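Local coordinates for actin-binding protein, cofilin/tropomyosin family protein, putative (Entamoeba histolytica, PDB 4LIZ) that binds actin filaments and stabilises them, and may contribute to phagocytosis and pseudopod formation as a coactosin of the ADF/cofilin family, at residues V77-E87 with N111-L121; G47-L55 with L121-I129. All blocks are in the same frame, centred on the assembly; numbering follows the deposited sequence.

Contact 1. Residues V77-E87 with N111-L121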
ATOM      1  N   VAL A  77      13.509   6.067   8.174  1.00 25.92           N
ATOM      2  CA  VAL A  77      12.336   5.979   7.283  1.00 21.36           C
ATOM      3  C   VAL A  77      12.070   4.526   7.010  1.00 19.12           C
ATOM      4  O   VAL A  77      12.971   3.722   6.767  1.00 23.31           O
ATOM      5  CB  VAL A  77      12.550   6.780   5.968  1.00 22.57           C
ATOM      6  CG1 VAL A  77      11.277   6.718   5.111  1.00 24.85           C
ATOM      7  CG2 VAL A  77      12.914   8.206   6.410  1.00 29.42           C
ATOM      8  N   LYS A  78      10.767   4.137   7.096  1.00 19.22           N
ATOM      9  CA  LYS A  78      10.342   2.794   6.804  1.00 17.08           C
ATOM     10  C   LYS A  78       9.142   2.912   5.858  1.00 15.63           C
ATOM     11  O   LYS A  78       8.421   3.890   5.855  1.00 15.33           O
ATOM     12  CB  LYS A  78       9.804   2.121   8.071  1.00 19.53           C
ATOM     13  CG  LYS A  78      10.910   2.007   9.146  1.00 20.63           C
ATOM     14  CD  LYS A  78      11.902   0.947   8.829  1.00 21.69           C
ATOM     15  CE  LYS A  78      12.860   0.769  10.035  1.00 27.16           C
ATOM     16  NZ  LYS A  78      13.812  -0.336   9.777  1.00 29.65           N
ATOM     17  N   PHE A  79       8.979   1.898   5.004  1.00 14.50           N
ATOM     18  CA  PHE A  79       7.923   1.874   4.024  1.00 14.01           C
ATOM     19  C   PHE A  79       6.995   0.720   4.278  1.00 13.52           C
ATOM     20  O   PHE A  79       7.442  -0.413   4.563  1.00 15.03           O
ATOM     21  CB  PHE A  79       8.496   1.793   2.636  1.00 15.06           C
ATOM     22  CG  PHE A  79       9.395   2.948   2.296  1.00 15.14           C
ATOM     23  CD1 PHE A  79       8.914   4.238   2.133  1.00 14.61           C
ATOM     24  CD2 PHE A  79      10.772   2.742   2.199  1.00 17.19           C
ATOM     25  CE1 PHE A  79       9.770   5.279   1.899  1.00 15.42           C
ATOM     26  CE2 PHE A  79      11.621   3.811   1.975  1.00 17.07           C
ATOM     27  CZ  PHE A  79      11.116   5.061   1.821  1.00 16.36           C
ATOM     28  N   VAL A  80       5.709   0.968   4.205  1.00 12.53           N
ATOM     29  CA  VAL A  80       4.624  -0.008   4.469  1.00 11.47           C
ATOM     30  C   VAL A  80       3.905  -0.249   3.167  1.00 12.15           C
ATOM     31  O   VAL A  80       3.405   0.681   2.531  1.00 10.78           O
ATOM     32  CB  VAL A  80       3.687   0.499   5.552  1.00 12.17           C
ATOM     33  CG1 VAL A  80       2.568  -0.512   5.787  1.00 13.61           C
ATOM     34  CG2 VAL A  80       4.424   0.790   6.885  1.00 14.21           C
ATOM     35  N   PHE A  81       3.704  -1.526   2.774  1.00 11.64           N
ATOM     36  CA  PHE A  81       2.940  -1.988   1.640  1.00 10.81           C
ATOM     37  C   PHE A  81       1.712  -2.685   2.121  1.00 11.32           C
ATOM     38  O   PHE A  81       1.808  -3.640   2.893  1.00 12.77           O
ATOM     39  CB  PHE A  81       3.751  -2.850   0.668  1.00 11.66           C
ATOM     40  CG  PHE A  81       2.944  -3.505  -0.377  1.00 11.68           C
ATOM     41  CD1 PHE A  81       2.255  -2.808  -1.356  1.00 12.14           C
ATOM     42  CD2 PHE A  81       2.846  -4.903  -0.450  1.00 13.28           C
ATOM     43  CE1 PHE A  81       1.503  -3.409  -2.372  1.00 14.52           C
ATOM     44  CE2 PHE A  81       2.100  -5.506  -1.405  1.00 15.21           C
ATOM     45  CZ  PHE A  81       1.442  -4.786  -2.393  1.00 15.14           C
ATOM     46  N   ILE A  82       0.533  -2.303   1.691  1.00 11.09           N
ATOM     47  CA  ILE A  82      -0.733  -2.929   2.056  1.00 10.84           C
ATOM     48  C   ILE A  82      -1.422  -3.366   0.820  1.00 11.42           C
ATOM     49  O   ILE A  82      -1.617  -2.637  -0.195  1.00 11.01           O
ATOM     50  CB  ILE A  82      -1.661  -1.924   2.772  1.00 11.11           C
ATOM     51  CG1 ILE A  82      -1.045  -1.577   4.112  1.00 12.21           C
ATOM     52  CG2 ILE A  82      -3.066  -2.441   2.839  1.00 13.45           C
ATOM     53  CD1 ILE A  82      -1.570  -0.295   4.727  1.00 13.76           C
ATOM     54  N   SER A  83      -1.932  -4.623   0.770  1.00 11.63           N
ATOM     55  CA  SER A  83      -2.963  -5.090  -0.143  1.00 11.43           C
ATOM     56  C   SER A  83      -4.327  -5.109   0.553  1.00 10.74           C
ATOM     57  O   SER A  83      -4.389  -5.476   1.723  1.00 12.45           O
ATOM     58  CB  SER A  83      -2.581  -6.438  -0.791  1.00 12.47           C
ATOM     59  OG  SER A  83      -2.495  -7.429   0.204  1.00 13.09           O
ATOM     60  N   TRP A  84      -5.374  -4.708  -0.134  1.00 10.71           N
ATOM     61  CA  TRP A  84      -6.667  -4.541   0.460  1.00 11.05           C
ATOM     62  C   TRP A  84      -7.683  -5.206  -0.430  1.00 12.37           C
ATOM     63  O   TRP A  84      -7.848  -4.912  -1.626  1.00 12.36           O
ATOM     64  CB  TRP A  84      -7.050  -3.026   0.555  1.00 11.22           C
ATOM     65  CG  TRP A  84      -8.497  -2.721   0.862  1.00 11.50           C
ATOM     66  CD1 TRP A  84      -9.425  -2.458   0.003  1.00 12.58           C
ATOM     67  CD2 TRP A  84      -9.064  -2.686   2.176  1.00 13.16           C
ATOM     68  NE1 TRP A  84     -10.627  -2.175   0.646  1.00 13.01           N
ATOM     69  CE2 TRP A  84     -10.402  -2.300   2.004  1.00 11.49           C
ATOM     70  CE3 TRP A  84      -8.570  -2.862   3.459  1.00 14.25           C
ATOM     71  CZ2 TRP A  84     -11.247  -2.156   3.136  1.00 13.78           C
ATOM     72  CZ3 TRP A  84      -9.398  -2.717   4.582  1.00 16.25           C
ATOM     73  CH2 TRP A  84     -10.734  -2.363   4.379  1.00 16.47           C
ATOM     74  N   ALA A  85      -8.551  -6.103   0.157  1.00 13.31           N
ATOM     75  CA  ALA A  85      -9.654  -6.744  -0.490  1.00 15.19           C
ATOM     76  C   ALA A  85     -10.840  -6.573   0.419  1.00 16.21           C
ATOM     77  O   ALA A  85     -10.996  -7.328   1.386  1.00 17.25           O
ATOM     78  CB  ALA A  85      -9.399  -8.270  -0.709  1.00 15.90           C
ATOM     79  N   GLY A  86     -11.655  -5.568   0.146  1.00 14.67           N
ATOM     80  CA  GLY A  86     -12.783  -5.226   1.001  1.00 15.21           C
ATOM     81  C   GLY A  86     -13.799  -6.387   1.056  1.00 18.40           C
ATOM     82  O   GLY A  86     -13.948  -7.099   0.041  1.00 18.11           O
ATOM     83  N   GLU A  87     -14.477  -6.399   2.194  1.00 19.54           N
ATOM     84  CA  GLU A  87     -15.426  -7.530   2.411  1.00 23.79           C
ATOM     85  C   GLU A  87     -16.654  -7.381   1.573  1.00 23.54           C
ATOM     86  O   GLU A  87     -17.408  -8.390   1.418  1.00 23.76           O
ATOM     87  CB  GLU A  87     -15.745  -7.686   3.878  1.00 24.23           C
ATOM     88  CG  GLU A  87     -14.484  -8.276   4.521  1.00 26.11           C
ATOM     89  CD  GLU A  87     -14.512  -8.334   6.056  1.00 40.27           C
ATOM     90  OE1 GLU A  87     -15.500  -7.882   6.694  1.00 37.89           O
ATOM     91  OE2 GLU A  87     -13.492  -8.816   6.644  1.00 48.12           O
ATOM     92  N   ASN A 111      10.544  -1.855  -2.440  1.00 20.47           N
ATOM     93  CA  ASN A 111      11.234  -1.335  -1.267  1.00 19.64           C
ATOM     94  C   ASN A 111      10.180  -1.184  -0.148  1.00 19.68           C
ATOM     95  O   ASN A 111       9.506  -0.145  -0.023  1.00 20.61           O
ATOM     96  CB  ASN A 111      11.804   0.053  -1.553  1.00 21.27           C
ATOM     97  CG  ASN A 111      12.659   0.586  -0.438  1.00 25.33           C
ATOM     98  OD1 ASN A 111      12.724   0.066   0.681  1.00 25.41           O
ATOM     99  ND2 ASN A 111      13.363   1.645  -0.760  1.00 25.95           N
ATOM    100  N   PHE A 112       9.986  -2.184   0.650  1.00 16.23           N
ATOM    101  CA  PHE A 112       9.089  -2.090   1.800  1.00 17.44           C
ATOM    102  C   PHE A 112       9.588  -2.885   2.992  1.00 18.08           C
ATOM    103  O   PHE A 112      10.252  -3.964   2.800  1.00 23.00           O
ATOM    104  CB  PHE A 112       7.633  -2.485   1.461  1.00 17.77           C
ATOM    105  CG  PHE A 112       7.499  -3.855   0.905  1.00 18.05           C
ATOM    106  CD1 PHE A 112       7.523  -4.056  -0.417  1.00 20.29           C
ATOM    107  CD2 PHE A 112       7.446  -4.955   1.774  1.00 21.42           C
ATOM    108  CE1 PHE A 112       7.466  -5.375  -0.972  1.00 25.73           C
ATOM    109  CE2 PHE A 112       7.417  -6.256   1.263  1.00 24.82           C
ATOM    110  CZ  PHE A 112       7.384  -6.441  -0.093  1.00 24.91           C
ATOM    111  N   HIS A 113       9.372  -2.412   4.160  1.00 17.14           N
ATOM    112  CA  HIS A 113       9.754  -3.044   5.380  1.00 19.03           C
ATOM    113  C   HIS A 113       8.765  -3.957   5.955  1.00 20.20           C
ATOM    114  O   HIS A 113       9.142  -4.903   6.663  1.00 22.85           O
ATOM    115  CB  HIS A 113      10.114  -1.970   6.386  1.00 19.01           C
ATOM    116  CG  HIS A 113      11.284  -1.183   5.953  1.00 19.04           C
ATOM    117  ND1 HIS A 113      11.169  -0.047   5.191  1.00 19.89           N
ATOM    118  CD2 HIS A 113      12.620  -1.416   6.093  1.00 22.58           C
ATOM    119  CE1 HIS A 113      12.367   0.381   4.859  1.00 23.18           C
ATOM    120  NE2 HIS A 113      13.269  -0.416   5.440  1.00 24.34           N
ATOM    121  N   ILE A 114       7.464  -3.786   5.658  1.00 15.09           N
ATOM    122  CA  ILE A 114       6.436  -4.640   6.066  1.00 16.59           C
ATOM    123  C   ILE A 114       5.409  -4.717   4.974  1.00 16.71           C
ATOM    124  O   ILE A 114       5.161  -3.752   4.199  1.00 15.61           O
ATOM    125  CB  ILE A 114       5.785  -4.335   7.346  1.00 21.32           C
ATOM    126  CG1 ILE A 114       5.177  -2.989   7.348  1.00 21.73           C
ATOM    127  CG2 ILE A 114       6.750  -4.440   8.571  1.00 26.09           C
ATOM    128  CD1 ILE A 114       4.192  -2.818   8.489  1.00 30.13           C
ATOM    129  N   GLU A 115       4.755  -5.869   4.815  1.00 14.58           N
ATOM    130  CA  GLU A 115       3.659  -6.128   3.942  1.00 13.74           C
ATOM    131  C   GLU A 115       2.486  -6.649   4.733  1.00 14.73           C
ATOM    132  O   GLU A 115       2.663  -7.541   5.613  1.00 16.12           O
ATOM    133  CB  GLU A 115       4.028  -7.212   2.889  1.00 13.33           C
ATOM    134  CG  GLU A 115       2.851  -7.714   2.118  1.00 14.42           C
ATOM    135  CD  GLU A 115       3.176  -8.706   0.988  1.00 15.49           C
ATOM    136  OE1 GLU A 115       4.401  -9.044   0.854  1.00 17.46           O
ATOM    137  OE2 GLU A 115       2.220  -9.083   0.307  1.00 16.13           O
ATOM    138  N   LEU A 116       1.312  -6.099   4.523  1.00 14.47           N
ATOM    139  CA  LEU A 116       0.090  -6.460   5.227  1.00 15.11           C
ATOM    140  C   LEU A 116      -0.983  -6.719   4.225  1.00 16.37           C
ATOM    141  O   LEU A 116      -1.157  -5.954   3.225  1.00 16.51           O
ATOM    142  CB  LEU A 116      -0.418  -5.358   6.141  1.00 19.79           C
ATOM    143  CG  LEU A 116       0.666  -4.784   7.059  1.00 25.47           C
ATOM    144  CD1 LEU A 116       0.517  -3.309   7.470  1.00 30.36           C
ATOM    145  CD2 LEU A 116       0.871  -5.799   8.130  1.00 31.61           C
ATOM    146  N   HIS A 117      -1.797  -7.744   4.385  1.00 15.25           N
ATOM    147  CA  HIS A 117      -2.968  -7.925   3.669  1.00 14.14           C
ATOM    148  C   HIS A 117      -4.186  -7.643   4.596  1.00 16.21           C
ATOM    149  O   HIS A 117      -4.275  -8.250   5.719  1.00 22.36           O
ATOM    150  CB  HIS A 117      -3.145  -9.377   3.104  1.00 17.23           C
ATOM    151  CG  HIS A 117      -4.371  -9.567   2.305  1.00 16.42           C
ATOM    152  ND1 HIS A 117      -4.653  -8.906   1.131  1.00 16.37           N
ATOM    153  CD2 HIS A 117      -5.493 -10.278   2.570  1.00 16.47           C
ATOM    154  CE1 HIS A 117      -5.824  -9.225   0.678  1.00 17.27           C
ATOM    155  NE2 HIS A 117      -6.358 -10.069   1.551  1.00 17.21           N
ATOM    156  N   ALA A 118      -5.122  -6.846   4.176  1.00 13.32           N
ATOM    157  CA  ALA A 118      -6.227  -6.446   5.032  1.00 13.78           C
ATOM    158  C   ALA A 118      -7.517  -6.568   4.259  1.00 13.54           C
ATOM    159  O   ALA A 118      -7.635  -6.373   3.055  1.00 13.44           O
ATOM    160  CB  ALA A 118      -6.040  -4.959   5.451  1.00 13.82           C
ATOM    161  N   THR A 119      -8.562  -6.926   5.009  1.00 15.27           N
ATOM    162  CA  THR A 119      -9.900  -7.016   4.487  1.00 14.69           C
ATOM    163  C   THR A 119     -10.883  -6.120   5.273  1.00 15.16           C
ATOM    164  O   THR A 119     -11.944  -5.895   4.836  1.00 18.70           O
ATOM    165  CB  THR A 119     -10.435  -8.484   4.457  1.00 15.74           C
ATOM    166  OG1 THR A 119     -10.599  -8.948   5.788  1.00 20.77           O
ATOM    167  CG2 THR A 119      -9.468  -9.396   3.671  1.00 16.99           C
ATOM    168  N   SER A 120     -10.422  -5.622   6.395  1.00 30.00           N
ATOM    169  CA  SER A 120     -11.176  -4.748   7.248  1.00 30.00           C
ATOM    170  C   SER A 120     -10.233  -3.681   7.818  1.00 30.00           C
ATOM    171  O   SER A 120      -9.088  -3.911   7.962  1.00 30.00           O
ATOM    172  CB  SER A 120     -11.778  -5.597   8.372  1.00 20.00           C
ATOM    173  OG  SER A 120     -11.868  -4.951   9.546  1.00 20.00           O
ATOM    174  N   LEU A 121     -10.796  -2.523   8.142  1.00 17.86           N
ATOM    175  CA  LEU A 121     -10.019  -1.487   8.774  1.00 16.33           C
ATOM    176  C   LEU A 121      -9.433  -1.909  10.118  1.00 17.12           C
ATOM    177  O   LEU A 121      -8.448  -1.394  10.477  1.00 18.36           O
ATOM    178  CB  LEU A 121     -10.772  -0.146   8.854  1.00 18.83           C
ATOM    179  CG  LEU A 121     -11.169   0.466   7.522  1.00 18.08           C
ATOM    180  CD1 LEU A 121     -11.975   1.722   7.715  1.00 25.94           C
ATOM    181  CD2 LEU A 121      -9.994   0.752   6.593  1.00 19.74           C
TER
HETATM  182  O   HOH W   1      -0.363  -9.103   1.075  1.00 15.86           O
HETATM  183  O   HOH W   2     -14.133  -4.308   4.356  1.00 20.51           O
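F81 and S83 exchange backbone hydrogen bonds with I114, L116 and A118, a worked example of how a parallel strand pair satisfies its peptides: F81 and S83 each donate and accept, while A85 only donates, to A118 O. At the other end a side chain takes over, for F79 N donates to H113 ND1 at 2.9 Å while F79 O receives H113 N. K78 CD makes a CH-pi contact over the face of that imidazole, 3.6 Å from its centroid; K78 NZ itself bonds to H137. S83 holds OG between its own backbone N and carbonyl carbon (chi1 64°), where it hydrogen-bonds to H117 ND1 at the ring edge, 2.8 Å away. A water links that hydroxyl to E115 OE2, and E115 OE1 forms a salt bridge with K106. Beyond the strands, a second water joins E87 N to T119 O. W84 lays CE3 3.8 Å from A118 CB, and W84 NE1 hydrogen-bonds to K56 O. This pair belongs to a right-handed beta-alpha-beta crossover: helix 92-108 covers F81, S83 and E115, helix 126-137 packs on I114 and L116, and strand 60-69 bonds to the other edge of 76-85.

Contact 2. Residues G47-L55 with L121-I129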
ATOM      1  N   GLY A  47      -0.171   9.429   6.192  1.00 15.51           N
ATOM      2  CA  GLY A  47       0.285   8.064   6.500  1.00 15.63           C
ATOM      3  C   GLY A  47      -0.951   7.146   6.577  1.00 12.75           C
ATOM      4  O   GLY A  47      -1.864   7.216   5.844  1.00 13.75           O
ATOM      5  N   LEU A  48      -0.829   6.256   7.581  1.00 15.77           N
ATOM      6  CA  LEU A  48      -1.860   5.235   7.760  1.00 14.93           C
ATOM      7  C   LEU A  48      -3.320   5.736   7.798  1.00 13.02           C
ATOM      8  O   LEU A  48      -4.230   5.196   7.172  1.00 13.48           O
ATOM      9  CB  LEU A  48      -1.561   4.330   8.958  1.00 14.21           C
ATOM     10  CG  LEU A  48      -2.566   3.195   9.111  1.00 14.46           C
ATOM     11  CD1 LEU A  48      -2.431   2.190   7.980  1.00 14.83           C
ATOM     12  CD2 LEU A  48      -2.345   2.526  10.497  1.00 17.61           C
ATOM     13  N   GLU A  49      -3.570   6.789   8.590  1.00 15.21           N
ATOM     14  CA  GLU A  49      -4.929   7.247   8.671  0.50 16.07           C
ATOM     15  C   GLU A  49      -5.492   7.726   7.320  1.00 14.22           C
ATOM     16  O   GLU A  49      -6.595   7.511   6.994  1.00 15.41           O
ATOM     17  CB  GLU A  49      -5.188   8.179   9.890  0.50 20.10           C
ATOM     18  CG  GLU A  49      -4.629   7.548  11.207  0.50 20.77           C
ATOM     19  CD  GLU A  49      -5.133   6.095  11.586  0.50 23.47           C
ATOM     20  OE1 GLU A  49      -6.273   5.695  11.314  0.50 20.00           O
ATOM     21  OE2 GLU A  49      -4.294   5.325  12.144  0.50 24.58           O
ATOM     22  N   GLU A  50      -4.653   8.419   6.580  1.00 14.59           N
ATOM     23  CA  GLU A  50      -5.024   8.875   5.254  1.00 13.35           C
ATOM     24  C   GLU A  50      -5.276   7.713   4.263  1.00 12.61           C
ATOM     25  O   GLU A  50      -6.179   7.728   3.491  1.00 13.95           O
ATOM     26  CB  GLU A  50      -3.969   9.816   4.703  1.00 14.63           C
ATOM     27  CG  GLU A  50      -3.970  11.200   5.315  1.00 15.95           C
ATOM     28  CD  GLU A  50      -3.456  11.267   6.748  1.00 17.80           C
ATOM     29  OE1 GLU A  50      -2.670  10.476   7.197  1.00 17.25           O
ATOM     30  OE2 GLU A  50      -3.873  12.174   7.455  1.00 28.53           O
ATOM     31  N   VAL A  51      -4.439   6.703   4.358  1.00 12.97           N
ATOM     32  CA  VAL A  51      -4.645   5.525   3.570  1.00 12.15           C
ATOM     33  C   VAL A  51      -5.984   4.876   3.935  1.00 11.65           C
ATOM     34  O   VAL A  51      -6.742   4.552   3.107  1.00 12.66           O
ATOM     35  CB  VAL A  51      -3.471   4.535   3.839  1.00 11.96           C
ATOM     36  CG1 VAL A  51      -3.766   3.101   3.419  1.00 12.28           C
ATOM     37  CG2 VAL A  51      -2.184   5.022   3.214  1.00 12.60           C
ATOM     38  N   LYS A  52      -6.232   4.750   5.227  1.00 13.10           N
ATOM     39  CA  LYS A  52      -7.426   4.056   5.681  1.00 13.33           C
ATOM     40  C   LYS A  52      -8.653   4.792   5.198  1.00 13.84           C
ATOM     41  O   LYS A  52      -9.563   4.182   4.798  1.00 15.77           O
ATOM     42  CB  LYS A  52      -7.431   3.863   7.200  1.00 13.07           C
ATOM     43  CG  LYS A  52      -6.525   2.752   7.683  1.00 13.89           C
ATOM     44  CD  LYS A  52      -6.358   2.730   9.188  1.00 16.13           C
ATOM     45  CE  LYS A  52      -7.608   2.261   9.890  1.00 19.34           C
ATOM     46  NZ  LYS A  52      -7.279   2.243  11.330  1.00 27.78           N
ATOM     47  N   ALA A  53      -8.606   6.118   5.216  1.00 12.99           N
ATOM     48  CA  ALA A  53      -9.713   6.863   4.708  1.00 14.69           C
ATOM     49  C   ALA A  53     -10.099   6.671   3.289  1.00 14.50           C
ATOM     50  O   ALA A  53     -11.227   6.866   2.849  1.00 17.80           O
ATOM     51  CB  ALA A  53      -9.452   8.359   4.957  1.00 16.74           C
ATOM     52  N   ALA A  54      -9.103   6.269   2.484  1.00 12.98           N
ATOM     53  CA  ALA A  54      -9.261   5.982   1.092  1.00 13.06           C
ATOM     54  C   ALA A  54      -9.638   4.541   0.709  1.00 12.42           C
ATOM     55  O   ALA A  54     -10.006   4.318  -0.447  1.00 14.53           O
ATOM     56  CB  ALA A  54      -7.983   6.393   0.296  1.00 14.24           C
ATOM     57  N   LEU A  55      -9.557   3.647   1.696  1.00 13.69           N
ATOM     58  CA  LEU A  55      -9.857   2.238   1.425  1.00 13.53           C
ATOM     59  C   LEU A  55     -11.373   1.983   1.418  1.00 15.85           C
ATOM     60  O   LEU A  55     -11.973   2.355   2.435  1.00 20.30           O
ATOM     61  CB  LEU A  55      -9.143   1.365   2.398  1.00 14.93           C
ATOM     62  CG  LEU A  55      -7.624   1.382   2.307  1.00 14.27           C
ATOM     63  CD1 LEU A  55      -6.946   0.555   3.418  1.00 16.55           C
ATOM     64  CD2 LEU A  55      -7.132   0.910   0.982  1.00 13.42           C
ATOM     65  N   LEU A 121     -10.796  -2.523   8.142  1.00 17.86           N
ATOM     66  CA  LEU A 121     -10.019  -1.487   8.774  1.00 16.33           C
ATOM     67  C   LEU A 121      -9.433  -1.909  10.118  1.00 17.12           C
ATOM     68  O   LEU A 121      -8.448  -1.394  10.477  1.00 18.36           O
ATOM     69  CB  LEU A 121     -10.772  -0.146   8.854  1.00 18.83           C
ATOM     70  CG  LEU A 121     -11.169   0.466   7.522  1.00 18.08           C
ATOM     71  CD1 LEU A 121     -11.975   1.722   7.715  1.00 25.94           C
ATOM     72  CD2 LEU A 121      -9.994   0.752   6.593  1.00 19.74           C
ATOM     73  N   ASP A 122     -10.048  -2.852  10.802  1.00 16.64           N
ATOM     74  CA  ASP A 122      -9.498  -3.355  12.015  1.00 21.04           C
ATOM     75  C   ASP A 122      -8.198  -4.085  11.825  1.00 16.87           C
ATOM     76  O   ASP A 122      -7.575  -4.355  12.762  1.00 19.80           O
ATOM     77  CB  ASP A 122     -10.495  -4.298  12.720  1.00 25.41           C
ATOM     78  CG  ASP A 122     -11.810  -3.600  13.154  1.00 42.09           C
ATOM     79  OD1 ASP A 122     -11.810  -2.425  13.491  1.00 43.20           O
ATOM     80  OD2 ASP A 122     -12.856  -4.263  13.200  1.00 47.33           O
ATOM     81  N   ASP A 123      -7.862  -4.462  10.595  1.00 14.86           N
ATOM     82  CA  ASP A 123      -6.622  -5.126  10.317  1.00 14.94           C
ATOM     83  C   ASP A 123      -5.462  -4.140  10.298  1.00 13.81           C
ATOM     84  O   ASP A 123      -4.365  -4.536  10.211  1.00 15.45           O
ATOM     85  CB  ASP A 123      -6.651  -5.831   8.937  1.00 15.15           C
ATOM     86  CG  ASP A 123      -7.580  -7.031   8.887  1.00 17.88           C
ATOM     87  OD1 ASP A 123      -7.776  -7.633   9.940  1.00 22.85           O
ATOM     88  OD2 ASP A 123      -8.096  -7.321   7.844  1.00 18.51           O
ATOM     89  N   LEU A 124      -5.771  -2.846  10.287  1.00 13.84           N
ATOM     90  CA  LEU A 124      -4.770  -1.812  10.066  1.00 13.13           C
ATOM     91  C   LEU A 124      -4.755  -0.817  11.224  1.00 12.78           C
ATOM     92  O   LEU A 124      -5.536   0.086  11.274  1.00 13.76           O
ATOM     93  CB  LEU A 124      -5.061  -1.072   8.742  1.00 13.52           C
ATOM     94  CG  LEU A 124      -5.054  -1.933   7.468  1.00 13.22           C
ATOM     95  CD1 LEU A 124      -5.593  -1.112   6.316  1.00 13.56           C
ATOM     96  CD2 LEU A 124      -3.649  -2.422   7.177  1.00 14.06           C
ATOM     97  N   VAL A 125      -3.805  -1.021  12.099  1.00 12.24           N
ATOM     98  CA  VAL A 125      -3.773  -0.325  13.422  1.00 12.53           C
ATOM     99  C   VAL A 125      -2.415   0.171  13.588  1.00 12.58           C
ATOM    100  O   VAL A 125      -1.415  -0.551  13.644  1.00 12.48           O
ATOM    101  CB  VAL A 125      -4.235  -1.248  14.567  1.00 12.06           C
ATOM    102  CG1 VAL A 125      -4.119  -0.544  15.945  1.00 14.00           C
ATOM    103  CG2 VAL A 125      -5.569  -1.778  14.324  1.00 14.06           C
ATOM    104  N   GLU A 126      -2.277   1.472  13.825  1.00 12.44           N
ATOM    105  CA  GLU A 126      -0.963   2.085  13.866  1.00 13.33           C
ATOM    106  C   GLU A 126       0.008   1.460  14.873  1.00 13.56           C
ATOM    107  O   GLU A 126       1.112   1.201  14.572  1.00 12.41           O
ATOM    108  CB  GLU A 126      -1.114   3.593  14.212  1.00 13.85           C
ATOM    109  CG  GLU A 126       0.199   4.319  14.480  1.00 14.59           C
ATOM    110  CD  GLU A 126       1.114   4.439  13.270  1.00 19.38           C
ATOM    111  OE1 GLU A 126       0.606   4.462  12.188  1.00 22.38           O
ATOM    112  OE2 GLU A 126       2.328   4.509  13.455  1.00 21.91           O
ATOM    113  N   ASP A 127      -0.457   1.206  16.074  1.00 13.03           N
ATOM    114  CA  ASP A 127       0.438   0.645  17.052  1.00 13.59           C
ATOM    115  C   ASP A 127       0.905  -0.772  16.696  1.00 11.79           C
ATOM    116  O   ASP A 127       1.923  -1.163  17.063  1.00 13.95           O
ATOM    117  CB  ASP A 127      -0.094   0.781  18.508  1.00 14.44           C
ATOM    118  CG  ASP A 127      -1.223  -0.185  18.847  1.00 13.00           C
ATOM    119  OD1 ASP A 127      -2.366   0.192  18.850  1.00 15.44           O
ATOM    120  OD2 ASP A 127      -0.870  -1.327  19.124  1.00 16.72           O
ATOM    121  N   GLU A 128       0.015  -1.534  16.103  1.00 12.60           N
ATOM    122  CA  GLU A 128       0.345  -2.883  15.663  1.00 11.98           C
ATOM    123  C   GLU A 128       1.378  -2.863  14.552  1.00 13.80           C
ATOM    124  O   GLU A 128       2.312  -3.598  14.595  1.00 14.15           O
ATOM    125  CB  GLU A 128      -0.904  -3.616  15.196  1.00 12.83           C
ATOM    126  CG  GLU A 128      -1.984  -3.800  16.260  1.00 13.46           C
ATOM    127  CD  GLU A 128      -3.256  -4.441  15.728  1.00 15.00           C
ATOM    128  OE1 GLU A 128      -3.278  -4.793  14.588  1.00 16.38           O
ATOM    129  OE2 GLU A 128      -4.215  -4.584  16.463  1.00 17.14           O
ATOM    130  N   ILE A 129       1.202  -1.969  13.590  1.00 12.77           N
ATOM    131  CA  ILE A 129       2.156  -1.900  12.486  1.00 14.89           C
ATOM    132  C   ILE A 129       3.492  -1.347  13.029  1.00 15.74           C
ATOM    133  O   ILE A 129       4.590  -1.833  12.702  1.00 15.03           O
ATOM    134  CB  ILE A 129       1.550  -0.969  11.457  1.00 14.68           C
ATOM    135  CG1 ILE A 129       0.400  -1.628  10.814  1.00 14.48           C
ATOM    136  CG2 ILE A 129       2.635  -0.561  10.419  1.00 16.41           C
ATOM    137  CD1 ILE A 129      -0.485  -0.786   9.944  1.00 16.55           C
TER
HETATM  138  O   HOH W   3       1.077   6.346   9.777  1.00 22.72           O
HETATM  139  O   HOH W   4      -4.559   3.224  13.709  1.00 18.68           O
HETATM  140  O   HOH W   5      -1.343   6.386  12.157  1.00 28.81           O
HETATM  141  O   HOH W   6      -8.531   0.178  12.986  1.00 33.12           O
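The helix 48-54 and the turn leading into helix 126-137 meet at two places along the backbone, L48 with E126 and K52 with L121, their CA atoms 6.9 Å apart in each. Both belong to the ADF-homology fold, in which helices pack on a central mixed sheet, and they illustrate how neighbouring elements on one sheet face can be joined by apolar packing against the sheet and by bridging waters on the solvent side. L48 carries much of the apolar part. Its CG lies opposite the backbone N (chi1 -176°), and CD2 reaches the start of the second helix, 3.5 Å from E126 N, and meets I129 CD1 tip to tip at 3.8 Å. L55 CD1 and L124 CD1 approach in the same way, 3.6 Å apart, while K52 crosses the L121 side chain with its aliphatic carbons. Toward solvent, water takes over. One molecule accepts from L48 N and donates to E126 OE1. In one of the two conformers of E49, two more waters connect its OE2 to E126, one through E126 N and the other through E126 OE1. K52 slides past L124 in the opposite direction, bent at chi3 (72°), and its amine also donates to a water held by L121 O. Its direct bond across the contact is K52 NZ to L124 O, 2.8 Å long, with a C=O...N angle of 178°.

How the contacts relate
The centre of contact 1 is about 5 Å from the chain centre; it joins an inner strand to an outermost one and, like contact 2, is only partly buried. The centre of contact 2 is about 10 Å from the chain centre, on the face covered by helices 48-54 and 126-137. The two are continuous: L121 serves both, and I129 rests on I114 and L116 while L124 packs against A118 and I82. Contact 1 buries 1040 Å² and rests on a regular ladder of peptide bonds, with side-chain and water bonds added at the strand ends and on the S83 and H117 face. Contact 2 buries 398 Å², and joins its elements through leucine packing, one lysine-to-carbonyl bond and bridging waters on the solvent side.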